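Local coordinates for protein bile acid 7a-dehydratase, BaiE (Clostridium hiranonis DSM 13275, PDB 4L8P) that probably catalyses the 7alpha-dehydration of bile acids as a trimeric lyase with a SnoaL-like, cystatin-like fold, at residues R51-K56 / S100-H105. Sequence-based numbering, arbitrary orientation.
Sequences RCLDGK and SMHMGH
Asp54 and His102 both carry CG anti to their own carbonyl carbon (chi1 -66° for each), a pair of torsions that brings carboxylate and imidazole together across the contact. The two planes lie 17° apart, close to coplanar. In that arrangement ND1 of His102 donates to OD1 of Asp54 over 2.8 Å; the bond is almost straight and meets the syn lone pair, and OD1 lies in the ring plane. The backbone N of His102 reaches the other oxygen, OD2 of Asp54, also at 2.8 Å and from the syn side, though tilted out of the carboxylate plane. Both oxygens grip one residue, through its ring and its backbone, which restrains the carboxylate's rotation. OD1 of Asp54 has a second donor on its anti side, the hydroxyl OG of Ser100 at 2.6 Å. OH of Tyr122 of a neighbouring subunit is hydrogen-bonded to OD2 of Asp54, so the buried carboxylate takes two bonds on each oxygen. The contact joins the C-terminal turn of the long helix 22-55 to the edge strand 98-111 of the curved antiparallel sheet, the helix-on-sheet packing of the SnoaL-like fold; the axes of helix 51-55 and strand 100-105 run nearly antiparallel, at 165°. His102 also lies close to a bound pentaethylene glycol, which may mark a pocket, and a histidine-aspartate pair there is consistent with a place in the active site. Leu53 covers one ring face: its CD2 sits over that face, 3.6 Å from the His102 centroid, a CH-pi contact. At the Schellman motif that closes the helix at Lys56, a water accepts from NZ of Lys56 and donates to both O of Leu53 and OG of Ser100.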
loop_
_atom_site.group_PDB
_atom_site.type_symbol
_atom_site.label_atom_id
_atom_site.label_comp_id
_atom_site.label_asym_id
_atom_site.label_seq_id
_atom_site.Cartn_x
_atom_site.Cartn_y
_atom_site.Cartn_z
ATOM N N ARG A 51 -11.367 5.817 0.646
ATOM C CA ARG A 51 -11.644 6.829 -0.355
ATOM C C ARG A 51 -12.903 7.634 -0.001
ATOM O O ARG A 51 -12.916 8.865 -0.096
ATOM C CB ARG A 51 -11.735 6.155 -1.739
ATOM C CG ARG A 51 -12.137 7.044 -2.881
ATOM C CD ARG A 51 -11.990 6.288 -4.214
ATOM N NE ARG A 51 -12.732 5.024 -4.315
ATOM C CZ ARG A 51 -14.045 4.917 -4.586
ATOM N NH1 ARG A 51 -14.807 6.001 -4.744
ATOM N NH2 ARG A 51 -14.605 3.715 -4.676
ATOM N N CYS A 52 -13.961 6.949 0.426
ATOM C CA CYS A 52 -15.190 7.643 0.818
ATOM C C CYS A 52 -15.015 8.437 2.124
ATOM O O CYS A 52 -15.584 9.530 2.263
ATOM C CB CYS A 52 -16.345 6.670 0.943
ATOM S SG CYS A 52 -16.837 5.943 -0.633
ATOM N N LEU A 53 -14.245 7.884 3.063
ATOM C CA LEU A 53 -13.969 8.551 4.327
ATOM C C LEU A 53 -13.275 9.895 4.094
ATOM O O LEU A 53 -13.705 10.935 4.593
ATOM C CB LEU A 53 -13.102 7.657 5.215
ATOM C CG LEU A 53 -12.634 8.189 6.580
ATOM C CD1 LEU A 53 -13.831 8.453 7.470
ATOM C CD2 LEU A 53 -11.714 7.202 7.235
ATOM N N ASP A 54 -12.181 9.854 3.336
ATOM C CA ASP A 54 -11.393 11.060 3.098
ATOM C C ASP A 54 -12.058 11.997 2.108
ATOM O O ASP A 54 -11.919 13.223 2.216
ATOM C CB ASP A 54 -9.989 10.672 2.693
ATOM C CG ASP A 54 -9.231 9.992 3.816
ATOM O OD1 ASP A 54 -9.491 10.268 5.016
ATOM O OD2 ASP A 54 -8.378 9.158 3.485
ATOM N N GLY A 55 -12.816 11.442 1.179
ATOM C CA GLY A 55 -13.620 12.274 0.282
ATOM C C GLY A 55 -14.881 12.823 0.917
ATOM O O GLY A 55 -15.536 13.657 0.296
ATOM N N LYS A 56 -15.203 12.409 2.148
ATOM C CA LYS A 56 -16.428 12.825 2.861
ATOM C C LYS A 56 -17.716 12.461 2.085
ATOM O O LYS A 56 -18.696 13.226 2.075
ATOM C CB LYS A 56 -16.396 14.330 3.219
ATOM C CG LYS A 56 -15.136 14.741 3.982
ATOM C CD LYS A 56 -15.131 16.204 4.390
ATOM C CE LYS A 56 -13.748 16.625 4.886
ATOM N NZ LYS A 56 -13.367 15.977 6.166
ATOM N N SER A 100 -8.397 15.020 5.728
ATOM C CA SER A 100 -7.907 13.747 6.279
ATOM C C SER A 100 -7.319 12.871 5.183
ATOM O O SER A 100 -7.750 12.906 4.021
ATOM C CB SER A 100 -9.013 12.978 7.010
ATOM O OG SER A 100 -10.054 12.602 6.125
HETATM N N MSE A 101 -6.316 12.093 5.567
HETATM C CA MSE A 101 -5.735 11.065 4.706
HETATM C C MSE A 101 -5.495 9.841 5.559
HETATM O O MSE A 101 -4.592 9.838 6.395
HETATM C CB MSE A 101 -4.461 11.589 4.020
HETATM C CG MSE A 101 -4.786 12.481 2.807
HETATM SE SE MSE A 101 -3.226 13.489 2.154
HETATM C CE MSE A 101 -2.265 11.865 1.571
ATOM N N HIS A 102 -6.293 8.790 5.334
ATOM C CA HIS A 102 -6.137 7.486 5.988
ATOM C C HIS A 102 -5.615 6.523 4.946
ATOM O O HIS A 102 -6.334 6.150 4.001
ATOM C CB HIS A 102 -7.502 7.004 6.500
ATOM C CG HIS A 102 -8.052 7.845 7.590
ATOM N ND1 HIS A 102 -8.738 9.011 7.347
ATOM C CD2 HIS A 102 -8.042 7.679 8.938
ATOM C CE1 HIS A 102 -9.078 9.561 8.499
ATOM N NE2 HIS A 102 -8.700 8.755 9.483
HETATM N N MSE A 103 -4.344 6.163 5.088
HETATM C CA MSE A 103 -3.588 5.425 4.075
HETATM C C MSE A 103 -3.323 4.023 4.595
HETATM O O MSE A 103 -2.566 3.829 5.556
HETATM C CB MSE A 103 -2.302 6.192 3.775
HETATM C CG MSE A 103 -2.661 7.525 3.094
HETATM SE SE MSE A 103 -1.098 8.727 3.038
HETATM C CE MSE A 103 -1.133 9.195 4.927
ATOM N N GLY A 104 -3.982 3.037 3.978
ATOM C CA GLY A 104 -3.811 1.645 4.337
ATOM C C GLY A 104 -2.644 1.020 3.587
ATOM O O GLY A 104 -2.406 1.288 2.368
ATOM N N HIS A 105 -1.933 0.165 4.314
ATOM C CA HIS A 105 -0.805 -0.597 3.794
ATOM C C HIS A 105 -0.879 -2.065 4.199
ATOM O O HIS A 105 -1.502 -2.428 5.229
ATOM C CB HIS A 105 0.539 -0.092 4.326
ATOM C CG HIS A 105 0.729 1.372 4.236
ATOM N ND1 HIS A 105 0.104 2.257 5.088
ATOM C CD2 HIS A 105 1.470 2.122 3.387
ATOM C CE1 HIS A 105 0.468 3.486 4.781
ATOM N NE2 HIS A 105 1.282 3.425 3.752
HETATM O O HOH W 1 -12.651 13.235 5.941
HETATM O O HOH W 2 -9.726 14.614 3.169
#